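Local coordinates for protein cysteine desulfurase (Stenotrophomonas maltophilia, PDB 6WCI) that probably takes the sulfur from L-cysteine with the help of pyridoxal 5'-phosphate, leaving L-alanine and passing the sulfur to a carrier, at residues D32-M37 against Q59-V64; S76-A81 against E85-Y90; R162-T167 against D175-A180; S222-V225 against K229-V232. All coordinates share one frame; numbering follows the deposited sequence. Where two conformers were deposited one is given.

The four contacts follow one another along the chain, each closing before the next opens. Interactions 1 and 2 involve the successive helices 58-70 and 81-101. Their centres are 25 Å apart, and both touch the second subunit of the dimer. Interaction 3 lies on the other side of the chain's centre from both, at the strand 160-164 end of the seven-stranded mixed sheet. It is 48 Å from interaction 2, centre to centre. Interaction 4 is the most central, about 8 Å from the chain's centre. It lies in the loop after strand 216-220 of that same sheet, beside the cofactor. In space the set runs from the subunit interface, past the cofactor site, to the edge of the large sheet.

Interaction 1. Residues D32-M37 against Q59-V64; sequences DFPLLM and QVIGAV
In Asp-32 and Gln-59 the first torsion swings CG away from the carbonyl carbon, to the side of the backbone N (chi1 -65° in Gln-59). The Gln-59 chain then bends at chi2 (82°), which brings its amide across the Asp-32 carboxylate at a slant. The two flat groups stand almost perpendicular, 88° apart. Gln-59 NE2 is 3.7 Å from Asp-32 OD1, too far for a hydrogen bond, so this is a loose polar approach. The carboxylate has firmer partners elsewhere. Arg-28 forms a salt bridge with OD1, and the hydroxyl of Tyr-312 is hydrogen-bonded to OD2. These two probably favour a charged Asp-32 and fix its rotation. Gln-59 OE1 is buried here and has no polar partner in the model.

The contact joins the loop between helix 26-30 and strand 39-40 to the start of helix 58-70, in a class-V aminotransferase fold. A backbone hydrogen bond between Asp-32 and Val-58 ties the same two parts together.

The second touch is apolar. The Ile-61 side chain sets out toward the loop, and CD1, at the end of its extended chain, meets the CG corner of Pro-34 end-on. Pro-34 CG lies 4.1 Å from Ile-61 CD1. The second subunit packs beside this pair, with its Arg-69 on Pro-34 and its Asp-65 on Ile-61.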
loop_
_atom_site.group_PDB
_atom_site.type_symbol
_atom_site.label_atom_id
_atom_site.label_comp_id
_atom_site.label_asym_id
_atom_site.label_seq_id
_atom_site.Cartn_x
_atom_site.Cartn_y
_atom_site.Cartn_z
ATOM N N ASP B 32 19.310 -7.269 -18.249
ATOM C CA ASP B 32 17.873 -7.170 -18.029
ATOM C C ASP B 32 17.478 -5.939 -17.235
ATOM O O ASP B 32 16.287 -5.631 -17.172
ATOM C CB ASP B 32 17.363 -8.408 -17.290
ATOM C CG ASP B 32 17.179 -9.586 -18.203
ATOM O OD1 ASP B 32 16.962 -9.365 -19.410
ATOM O OD2 ASP B 32 17.261 -10.728 -17.717
ATOM N N PHE B 33 18.435 -5.241 -16.624
ATOM C CA PHE B 33 18.156 -4.153 -15.693
ATOM C C PHE B 33 18.492 -2.824 -16.354
ATOM O O PHE B 33 19.645 -2.380 -16.308
ATOM C CB PHE B 33 18.963 -4.344 -14.404
ATOM C CG PHE B 33 18.559 -5.569 -13.618
ATOM C CD1 PHE B 33 19.026 -6.829 -13.977
ATOM C CD2 PHE B 33 17.707 -5.457 -12.524
ATOM C CE1 PHE B 33 18.650 -7.966 -13.252
ATOM C CE2 PHE B 33 17.328 -6.583 -11.784
ATOM C CZ PHE B 33 17.798 -7.838 -12.146
ATOM N N PRO B 34 17.519 -2.142 -16.967
ATOM C CA PRO B 34 17.868 -0.993 -17.817
ATOM C C PRO B 34 18.459 0.184 -17.060
ATOM O O PRO B 34 19.246 0.932 -17.650
ATOM C CB PRO B 34 16.531 -0.628 -18.481
ATOM C CG PRO B 34 15.482 -1.141 -17.539
ATOM C CD PRO B 34 16.068 -2.400 -16.941
ATOM N N LEU B 35 18.149 0.353 -15.769
ATOM C CA LEU B 35 18.644 1.518 -15.034
ATOM C C LEU B 35 20.165 1.509 -14.897
ATOM O O LEU B 35 20.791 2.577 -14.904
ATOM C CB LEU B 35 17.989 1.587 -13.654
ATOM C CG LEU B 35 18.401 2.725 -12.704
ATOM C CD1 LEU B 35 17.224 3.130 -11.846
ATOM C CD2 LEU B 35 19.610 2.360 -11.803
ATOM N N LEU B 36 20.774 0.327 -14.761
ATOM C CA LEU B 36 22.220 0.230 -14.592
ATOM C C LEU B 36 22.999 0.854 -15.748
ATOM O O LEU B 36 24.213 1.036 -15.619
ATOM C CB LEU B 36 22.620 -1.242 -14.411
ATOM C CG LEU B 36 21.854 -1.980 -13.296
ATOM C CD1 LEU B 36 22.256 -3.447 -13.194
ATOM C CD2 LEU B 36 22.042 -1.295 -11.960
ATOM N N MET B 37 22.338 1.194 -16.860
ATOM C CA MET B 37 22.994 1.808 -18.009
ATOM C C MET B 37 23.241 3.302 -17.815
ATOM O O MET B 37 24.086 3.870 -18.516
ATOM C CB MET B 37 22.152 1.572 -19.276
ATOM C CG MET B 37 22.870 1.826 -20.595
ATOM S SD MET B 37 21.959 1.251 -22.053
ATOM C CE MET B 37 21.954 -0.518 -21.745
ATOM N N GLN B 59 11.405 -7.270 -17.242
ATOM C CA GLN B 59 10.187 -8.073 -17.189
ATOM C C GLN B 59 9.205 -7.521 -16.159
ATOM O O GLN B 59 7.983 -7.547 -16.371
ATOM C CB GLN B 59 10.544 -9.526 -16.867
ATOM C CG GLN B 59 11.361 -10.244 -17.934
ATOM C CD GLN B 59 12.863 -9.964 -17.862
ATOM O OE1 GLN B 59 13.318 -9.100 -17.114
ATOM N NE2 GLN B 59 13.636 -10.701 -18.654
ATOM N N VAL B 60 9.722 -7.022 -15.033
ATOM C CA VAL B 60 8.870 -6.456 -13.989
ATOM C C VAL B 60 8.348 -5.092 -14.407
ATOM O O VAL B 60 7.153 -4.797 -14.276
ATOM C CB VAL B 60 9.642 -6.361 -12.665
ATOM C CG1 VAL B 60 8.880 -5.504 -11.667
ATOM C CG2 VAL B 60 9.905 -7.751 -12.113
ATOM N N ILE B 61 9.245 -4.235 -14.897
ATOM C CA ILE B 61 8.876 -2.879 -15.291
ATOM C C ILE B 61 7.806 -2.921 -16.374
ATOM O O ILE B 61 6.798 -2.208 -16.308
ATOM C CB ILE B 61 10.131 -2.111 -15.754
ATOM C CG1 ILE B 61 11.035 -1.826 -14.559
ATOM C CG2 ILE B 61 9.758 -0.823 -16.496
ATOM C CD1 ILE B 61 12.387 -1.265 -14.920
ATOM N N GLY B 62 8.007 -3.770 -17.383
ATOM C CA GLY B 62 7.025 -3.907 -18.440
ATOM C C GLY B 62 5.743 -4.589 -17.996
ATOM O O GLY B 62 4.692 -4.390 -18.608
ATOM N N ALA B 63 5.806 -5.411 -16.949
ATOM C CA ALA B 63 4.580 -6.004 -16.420
ATOM C C ALA B 63 3.669 -4.932 -15.842
ATOM O O ALA B 63 2.455 -4.929 -16.082
ATOM C CB ALA B 63 4.908 -7.053 -15.357
ATOM N N VAL B 64 4.242 -4.012 -15.065
ATOM C CA VAL B 64 3.464 -2.918 -14.497
ATOM C C VAL B 64 2.946 -2.006 -15.605
ATOM O O VAL B 64 1.781 -1.594 -15.602
ATOM C CB VAL B 64 4.325 -2.159 -13.469
ATOM C CG1 VAL B 64 3.656 -0.856 -13.045
ATOM C CG2 VAL B 64 4.613 -3.050 -12.253
#

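Interaction 2. Residues S76-A81 against E85-Y90; sequences SRAVHA and EATDAY
Thr-87 OG1 accepts a hydrogen bond from the backbone N of Ser-76, at 3.1 Å. The bond is bent, with an angle of 135° at the hydrogen. The methyl of Ala-78 comes up to the same hydroxyl, Ala-78 CB lying 3.8 Å from Thr-87 OG1. Both contacts depend on the threonine torsion: OG1 is turned away from the carbonyl carbon (chi1 -60°), while CG2 is anti to the backbone N. The hydroxyl has another partner in its own helix, the carbonyl O of Gly-83, four residues earlier. Thr-87 OG1 is therefore held between the helix backbone and the loop.

The second bond across the contact belongs to the helix itself. Glu-85 N donates to Ala-81 O at 2.9 Å, and the bond is nearly straight, 168° at the hydrogen. Glu-85 CG also packs against this carbonyl, 3.2 Å from Ala-81 O.

This is the entry into helix 81-101, with His-80 at the N-cap position, so Ala-81 O belongs to the first helical turn. The preceding loop folds back beside the first turns of that helix, and Ser-76 in it is poorly ordered.

Further out, the second subunit meets this turn. Arg-38 of the second subunit forms a salt bridge with Glu-85 OE2, its Asp-49 is hydrogen-bonded to His-80 NE2, and its Asp-372 accepts a hydrogen bond from Ala-81 N.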
loop_
_atom_site.group_PDB
_atom_site.type_symbol
_atom_site.label_atom_id
_atom_site.label_comp_id
_atom_site.label_asym_id
_atom_site.label_seq_id
_atom_site.Cartn_x
_atom_site.Cartn_y
_atom_site.Cartn_z
ATOM N N SER B 76 -11.472 -9.212 -8.118
ATOM C CA SER B 76 -12.490 -9.935 -7.348
ATOM C C SER B 76 -13.908 -9.733 -7.886
ATOM O O SER B 76 -14.208 -8.696 -8.487
ATOM C CB SER B 76 -12.432 -9.555 -5.861
ATOM O OG SER B 76 -13.224 -10.446 -5.082
ATOM N N ARG B 77 -14.779 -10.720 -7.645
ATOM C CA ARG B 77 -16.132 -10.737 -8.208
ATOM C C ARG B 77 -16.109 -10.213 -9.643
ATOM O O ARG B 77 -16.928 -9.383 -10.041
ATOM C CB ARG B 77 -17.113 -9.927 -7.345
ATOM C CG ARG B 77 -18.202 -10.745 -6.628
ATOM C CD ARG B 77 -19.573 -10.013 -6.492
ATOM N NE ARG B 77 -19.455 -8.556 -6.391
ATOM C CZ ARG B 77 -20.374 -7.740 -5.873
ATOM N NH1 ARG B 77 -21.514 -8.212 -5.367
ATOM N NH2 ARG B 77 -20.137 -6.434 -5.851
ATOM N N ALA B 78 -15.145 -10.708 -10.420
ATOM C CA ALA B 78 -14.921 -10.221 -11.771
ATOM C C ALA B 78 -16.142 -10.455 -12.648
ATOM O O ALA B 78 -16.721 -11.550 -12.676
ATOM C CB ALA B 78 -13.692 -10.905 -12.371
ATOM N N VAL B 79 -16.540 -9.405 -13.354
ATOM C CA VAL B 79 -17.550 -9.525 -14.391
ATOM C C VAL B 79 -16.827 -9.476 -15.725
ATOM O O VAL B 79 -16.509 -10.516 -16.316
ATOM C CB VAL B 79 -18.612 -8.413 -14.289
ATOM C CG1 VAL B 79 -19.618 -8.532 -15.423
ATOM C CG2 VAL B 79 -19.320 -8.465 -12.935
ATOM N N HIS B 80 -16.499 -8.268 -16.163
ATOM C CA HIS B 80 -16.163 -8.029 -17.551
ATOM C C HIS B 80 -14.740 -8.501 -17.860
ATOM O O HIS B 80 -13.948 -8.844 -16.971
ATOM C CB HIS B 80 -16.347 -6.548 -17.882
ATOM C CG HIS B 80 -15.717 -5.618 -16.886
ATOM N ND1 HIS B 80 -14.355 -5.426 -16.804
ATOM C CD2 HIS B 80 -16.264 -4.821 -15.939
ATOM C CE1 HIS B 80 -14.088 -4.547 -15.855
ATOM N NE2 HIS B 80 -15.229 -4.164 -15.314
ATOM N N ALA B 81 -14.426 -8.505 -19.155
ATOM C CA ALA B 81 -13.192 -9.124 -19.631
ATOM C C ALA B 81 -11.965 -8.586 -18.899
ATOM O O ALA B 81 -11.157 -9.361 -18.373
ATOM C CB ALA B 81 -13.068 -8.918 -21.138
ATOM N N GLU B 85 -9.262 -10.540 -16.492
ATOM C CA GLU B 85 -7.827 -10.577 -16.753
ATOM C C GLU B 85 -7.041 -10.038 -15.566
ATOM O O GLU B 85 -6.026 -10.624 -15.165
ATOM C CB GLU B 85 -7.497 -9.785 -18.020
ATOM C CG GLU B 85 -8.210 -10.314 -19.249
ATOM C CD GLU B 85 -7.780 -9.622 -20.530
ATOM O OE1 GLU B 85 -6.820 -8.822 -20.488
ATOM O OE2 GLU B 85 -8.401 -9.883 -21.582
ATOM N N ALA B 86 -7.506 -8.932 -14.979
ATOM C CA ALA B 86 -6.813 -8.344 -13.840
ATOM C C ALA B 86 -6.827 -9.280 -12.638
ATOM O O ALA B 86 -5.825 -9.398 -11.923
ATOM C CB ALA B 86 -7.451 -7.002 -13.489
ATOM N N THR B 87 -7.955 -9.952 -12.401
ATOM C CA THR B 87 -8.059 -10.868 -11.273
ATOM C C THR B 87 -7.144 -12.070 -11.454
ATOM O O THR B 87 -6.453 -12.485 -10.513
ATOM C CB THR B 87 -9.513 -11.315 -11.096
ATOM O OG1 THR B 87 -10.329 -10.164 -10.855
ATOM C CG2 THR B 87 -9.641 -12.281 -9.908
ATOM N N ASP B 88 -7.134 -12.650 -12.655
ATOM C CA ASP B 88 -6.259 -13.794 -12.907
ATOM C C ASP B 88 -4.794 -13.419 -12.724
ATOM O O ASP B 88 -4.011 -14.195 -12.165
ATOM C CB ASP B 88 -6.503 -14.346 -14.310
ATOM C CG ASP B 88 -7.899 -14.918 -14.470
ATOM O OD1 ASP B 88 -8.628 -15.007 -13.456
ATOM O OD2 ASP B 88 -8.272 -15.276 -15.604
ATOM N N ALA B 89 -4.406 -12.229 -13.177
ATOM C CA ALA B 89 -3.022 -11.796 -13.010
ATOM C C ALA B 89 -2.689 -11.569 -11.540
ATOM O O ALA B 89 -1.602 -11.938 -11.071
ATOM C CB ALA B 89 -2.785 -10.522 -13.824
ATOM N N TYR B 90 -3.620 -10.978 -10.794
ATOM C CA TYR B 90 -3.354 -10.632 -9.404
ATOM C C TYR B 90 -3.282 -11.878 -8.532
ATOM O O TYR B 90 -2.318 -12.070 -7.779
ATOM C CB TYR B 90 -4.432 -9.670 -8.909
ATOM C CG TYR B 90 -4.394 -9.379 -7.428
ATOM C CD1 TYR B 90 -3.388 -8.590 -6.873
ATOM C CD2 TYR B 90 -5.390 -9.862 -6.586
ATOM C CE1 TYR B 90 -3.359 -8.322 -5.499
ATOM C CE2 TYR B 90 -5.376 -9.594 -5.228
ATOM C CZ TYR B 90 -4.367 -8.822 -4.688
ATOM O OH TYR B 90 -4.376 -8.561 -3.328
#

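Interaction 3. Residues R162-T167 against D175-A180; sequences RVAEIT and DALRAA
Arg-162 NH1 reaches the carbonyl O of Ala-180 at 3.0 Å. The hydrogen bond is weak, because it is bent to 133° at the hydrogen. The oxygen lies at the edge of the guanidinium, in its plane. The same NH1 is also hydrogen-bonded to Thr-182 OG1, just past the helix, and this is the stronger polar partner. On NH2, Glu-184 makes only a long, weak ion pair. Arg-162 thus spans the last turn of helix 174-180 and the chain that follows.

The shape of the arginine explains the reach. CG is anti to the backbone N (chi1 178°), and the chain runs out straight until it bends at chi3 (-61°). On the way CD passes the methyl of Ala-180, with 4.4 Å between Arg-162 CD and Ala-180 CB. Both side chains set out toward the opposite segment. A carbonyl at the C-terminal end of a helix carries partial negative charge, which would probably favour the nearby guanidinium.

Two residues along the strand, the contact turns apolar. The methyl of Ala-164 meets one branch of Leu-177, Ala-164 CB being 4.1 Å from Leu-177 CD1. Leu-137 of strand 135-139 touches both Leu-177 and Ala-180, extending this apolar layer between helix and sheet.

Strand 160-164 is outermost in the seven-stranded sheet and runs parallel to strand 135-139. Helix 174-180 leads from it to parallel strand 185-191, a beta-alpha-beta crossover of the kind found in the large domain of fold-type I pyridoxal-phosphate enzymes.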
loop_
_atom_site.group_PDB
_atom_site.type_symbol
_atom_site.label_atom_id
_atom_site.label_comp_id
_atom_site.label_asym_id
_atom_site.label_seq_id
_atom_site.Cartn_x
_atom_site.Cartn_y
_atom_site.Cartn_z
ATOM N N ARG B 162 12.332 -7.357 26.205
ATOM C CA ARG B 162 13.652 -7.806 26.626
ATOM C C ARG B 162 14.500 -8.029 25.382
ATOM O O ARG B 162 13.987 -8.435 24.339
ATOM C CB ARG B 162 13.535 -9.092 27.461
ATOM C CG ARG B 162 14.840 -9.702 27.926
ATOM C CD ARG B 162 14.571 -11.036 28.597
ATOM N NE ARG B 162 13.715 -10.893 29.774
ATOM C CZ ARG B 162 13.118 -11.914 30.384
ATOM N NH1 ARG B 162 13.285 -13.143 29.909
ATOM N NH2 ARG B 162 12.353 -11.710 31.458
ATOM N N VAL B 163 15.800 -7.743 25.477
ATOM C CA VAL B 163 16.678 -7.722 24.302
ATOM C C VAL B 163 17.506 -8.998 24.249
ATOM O O VAL B 163 18.088 -9.414 25.254
ATOM C CB VAL B 163 17.597 -6.486 24.299
ATOM C CG1 VAL B 163 18.480 -6.488 23.037
ATOM C CG2 VAL B 163 16.783 -5.212 24.350
ATOM N N ALA B 164 17.565 -9.615 23.071
ATOM C CA ALA B 164 18.462 -10.738 22.821
ATOM C C ALA B 164 19.769 -10.213 22.226
ATOM O O ALA B 164 19.766 -9.620 21.143
ATOM C CB ALA B 164 17.793 -11.753 21.893
ATOM N N GLU B 165 20.886 -10.438 22.925
ATOM C CA GLU B 165 22.116 -9.739 22.585
ATOM C C GLU B 165 22.864 -10.425 21.444
ATOM O O GLU B 165 22.594 -11.567 21.065
ATOM C CB GLU B 165 23.047 -9.629 23.805
ATOM C CG GLU B 165 22.635 -8.598 24.864
ATOM C CD GLU B 165 22.174 -7.252 24.278
ATOM O OE1 GLU B 165 22.609 -6.866 23.166
ATOM O OE2 GLU B 165 21.362 -6.569 24.946
ATOM N N ILE B 166 23.836 -9.700 20.901
ATOM C CA ILE B 166 24.699 -10.204 19.848
ATOM C C ILE B 166 26.130 -10.192 20.372
ATOM O O ILE B 166 26.449 -9.512 21.347
ATOM C CB ILE B 166 24.576 -9.376 18.550
ATOM C CG1 ILE B 166 25.046 -7.940 18.780
ATOM C CG2 ILE B 166 23.120 -9.368 18.051
ATOM C CD1 ILE B 166 25.555 -7.254 17.518
ATOM N N THR B 167 26.989 -10.961 19.719
ATOM C CA THR B 167 28.413 -10.921 20.019
ATOM C C THR B 167 29.136 -10.000 19.038
ATOM O O THR B 167 28.649 -9.749 17.931
ATOM C CB THR B 167 29.008 -12.333 19.973
ATOM O OG1 THR B 167 28.688 -12.960 18.730
ATOM C CG2 THR B 167 28.445 -13.168 21.091
ATOM N N ASP B 175 23.709 -18.702 23.245
ATOM C CA ASP B 175 23.738 -18.981 24.675
ATOM C C ASP B 175 22.816 -18.033 25.425
ATOM O O ASP B 175 21.938 -18.467 26.179
ATOM C CB ASP B 175 25.167 -18.861 25.215
ATOM C CG ASP B 175 25.946 -20.150 25.094
ATOM O OD1 ASP B 175 25.343 -21.174 24.712
ATOM O OD2 ASP B 175 27.158 -20.136 25.382
ATOM N N ALA B 176 22.993 -16.727 25.215
ATOM C CA ALA B 176 22.156 -15.754 25.902
ATOM C C ALA B 176 20.698 -15.841 25.452
ATOM O O ALA B 176 19.793 -15.534 26.236
ATOM C CB ALA B 176 22.705 -14.344 25.687
ATOM N N LEU B 177 20.448 -16.281 24.217
ATOM C CA LEU B 177 19.070 -16.373 23.733
ATOM C C LEU B 177 18.300 -17.462 24.471
ATOM O O LEU B 177 17.182 -17.229 24.949
ATOM C CB LEU B 177 19.053 -16.631 22.231
ATOM C CG LEU B 177 17.703 -16.883 21.559
ATOM C CD1 LEU B 177 16.772 -15.672 21.649
ATOM C CD2 LEU B 177 17.913 -17.292 20.108
ATOM N N ARG B 178 18.884 -18.661 24.578
ATOM C CA ARG B 178 18.253 -19.715 25.364
ATOM C C ARG B 178 18.043 -19.275 26.807
ATOM O O ARG B 178 16.977 -19.517 27.392
ATOM C CB ARG B 178 19.094 -20.988 25.316
ATOM C CG ARG B 178 18.859 -21.840 24.090
ATOM C CD ARG B 178 19.702 -23.104 24.131
ATOM N NE ARG B 178 21.092 -22.848 23.765
ATOM C CZ ARG B 178 21.525 -22.778 22.511
ATOM N NH1 ARG B 178 20.668 -22.939 21.511
ATOM N NH2 ARG B 178 22.810 -22.544 22.258
ATOM N N ALA B 179 19.042 -18.621 27.396
ATOM C CA ALA B 179 18.885 -18.139 28.762
ATOM C C ALA B 179 17.791 -17.083 28.854
ATOM O O ALA B 179 17.146 -16.951 29.901
ATOM C CB ALA B 179 20.212 -17.584 29.283
ATOM N N ALA B 180 17.559 -16.341 27.765
ATOM C CA ALA B 180 16.560 -15.281 27.747
ATOM C C ALA B 180 15.149 -15.792 27.493
ATOM O O ALA B 180 14.189 -15.062 27.762
ATOM C CB ALA B 180 16.909 -14.241 26.678
#

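Interaction 4. Residues S222-V225 against K229-V232; sequences SQAV and KVDV
The contact between Ala-224, Val-225 and Val-230 belongs to the loop that leaves strand 216-220 beside the pyridoxal phosphate site. In this class-V aminotransferase fold the loop carries residues close to the cofactor, which is bound to the lysine at position 246. Gln-223 NE2 is hydrogen-bonded to O3 of that cofactor and to the backbone O of Ala-51. Ala-224 and Val-225, the next two residues, meet Val-230.

All three touching side chains are buried, and only carbon atoms meet. The Val-230 side chain sets out toward the first part of the loop, as that of Ala-224 does toward the second. Val-230 CG2, on the far side of CB from the carbonyl carbon, makes the closest contact with each of the two residues. The Ala-224 methyl is one partner, with Ala-224 CB 4.0 Å from Val-230 CG2.

Around the meeting point, Tyr-240 of strand 239-243 touches both Ala-224 and Val-230, while Ile-242 of the same strand, with Phe-100 and Leu-101 of helix 81-101, touches Val-225. Val-225 thus lies between strand 239-243 and helix 81-101. Further on, Asp-231 is the N-cap of helix 232-235, and its OD1 accepts hydrogen bonds from Ala-234 N and Asn-102 ND2 where the loop passes into the helix.

Val-225 and Val-230 meet at an angle, branch against branch. Val-225 CG1, turned to the side of its backbone N (chi1 -59°), lies 3.9 Å from Val-230 CG2 and 4.1 Å from Val-230 CB.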
loop_
_atom_site.group_PDB
_atom_site.type_symbol
_atom_site.label_atom_id
_atom_site.label_comp_id
_atom_site.label_asym_id
_atom_site.label_seq_id
_atom_site.Cartn_x
_atom_site.Cartn_y
_atom_site.Cartn_z
ATOM N N SER B 222 13.099 -9.676 5.246
ATOM C CA SER B 222 13.179 -8.648 4.203
ATOM C C SER B 222 14.501 -8.691 3.453
ATOM O O SER B 222 14.540 -8.383 2.252
ATOM C CB SER B 222 12.985 -7.255 4.798
ATOM O OG SER B 222 11.885 -7.228 5.683
ATOM N N GLN B 223 15.592 -9.038 4.140
ATOM C CA GLN B 223 16.894 -9.165 3.504
ATOM C C GLN B 223 17.268 -10.610 3.208
ATOM O O GLN B 223 18.375 -10.857 2.720
ATOM C CB GLN B 223 17.982 -8.518 4.369
ATOM C CG GLN B 223 17.797 -7.028 4.585
ATOM C CD GLN B 223 18.064 -6.222 3.329
ATOM O OE1 GLN B 223 18.694 -6.711 2.391
ATOM N NE2 GLN B 223 17.589 -4.982 3.306
ATOM N N ALA B 224 16.374 -11.562 3.477
ATOM C CA ALA B 224 16.624 -12.966 3.163
ATOM C C ALA B 224 16.206 -13.342 1.739
ATOM O O ALA B 224 17.032 -13.802 0.942
ATOM C CB ALA B 224 15.902 -13.859 4.171
ATOM N N VAL B 225 14.932 -13.164 1.410
ATOM C CA VAL B 225 14.375 -13.704 0.167
ATOM C C VAL B 225 14.957 -13.099 -1.108
ATOM O O VAL B 225 14.877 -13.762 -2.151
ATOM C CB VAL B 225 12.844 -13.585 0.160
ATOM C CG1 VAL B 225 12.284 -14.338 1.349
ATOM C CG2 VAL B 225 12.423 -12.140 0.184
ATOM N N LYS B 229 17.765 -18.725 -1.244
ATOM C CA LYS B 229 16.544 -19.513 -1.300
ATOM C C LYS B 229 15.996 -19.673 0.104
ATOM O O LYS B 229 16.709 -20.111 1.010
ATOM C CB LYS B 229 16.776 -20.881 -1.932
ATOM C CG LYS B 229 15.459 -21.648 -2.058
ATOM C CD LYS B 229 15.514 -22.819 -3.016
ATOM C CE LYS B 229 14.126 -23.423 -3.215
ATOM N NZ LYS B 229 13.471 -23.822 -1.927
ATOM N N VAL B 230 14.738 -19.301 0.290
ATOM C CA VAL B 230 14.065 -19.485 1.564
ATOM C C VAL B 230 12.882 -20.410 1.335
ATOM O O VAL B 230 11.983 -20.102 0.539
ATOM C CB VAL B 230 13.623 -18.155 2.195
ATOM C CG1 VAL B 230 13.033 -18.414 3.575
ATOM C CG2 VAL B 230 14.801 -17.200 2.306
ATOM N N ASP B 231 12.917 -21.563 1.996
ATOM C CA ASP B 231 11.764 -22.441 2.169
ATOM C C ASP B 231 11.116 -22.013 3.477
ATOM O O ASP B 231 11.499 -22.464 4.559
ATOM C CB ASP B 231 12.212 -23.899 2.185
ATOM C CG ASP B 231 11.069 -24.875 2.419
ATOM O OD1 ASP B 231 9.964 -24.450 2.814
ATOM O OD2 ASP B 231 11.284 -26.089 2.207
ATOM N N VAL B 232 10.121 -21.122 3.382
ATOM C CA VAL B 232 9.539 -20.549 4.594
ATOM C C VAL B 232 8.918 -21.642 5.462
ATOM O O VAL B 232 9.017 -21.607 6.694
ATOM C CB VAL B 232 8.510 -19.454 4.248
ATOM C CG1 VAL B 232 7.777 -19.009 5.492
ATOM C CG2 VAL B 232 9.190 -18.260 3.596
#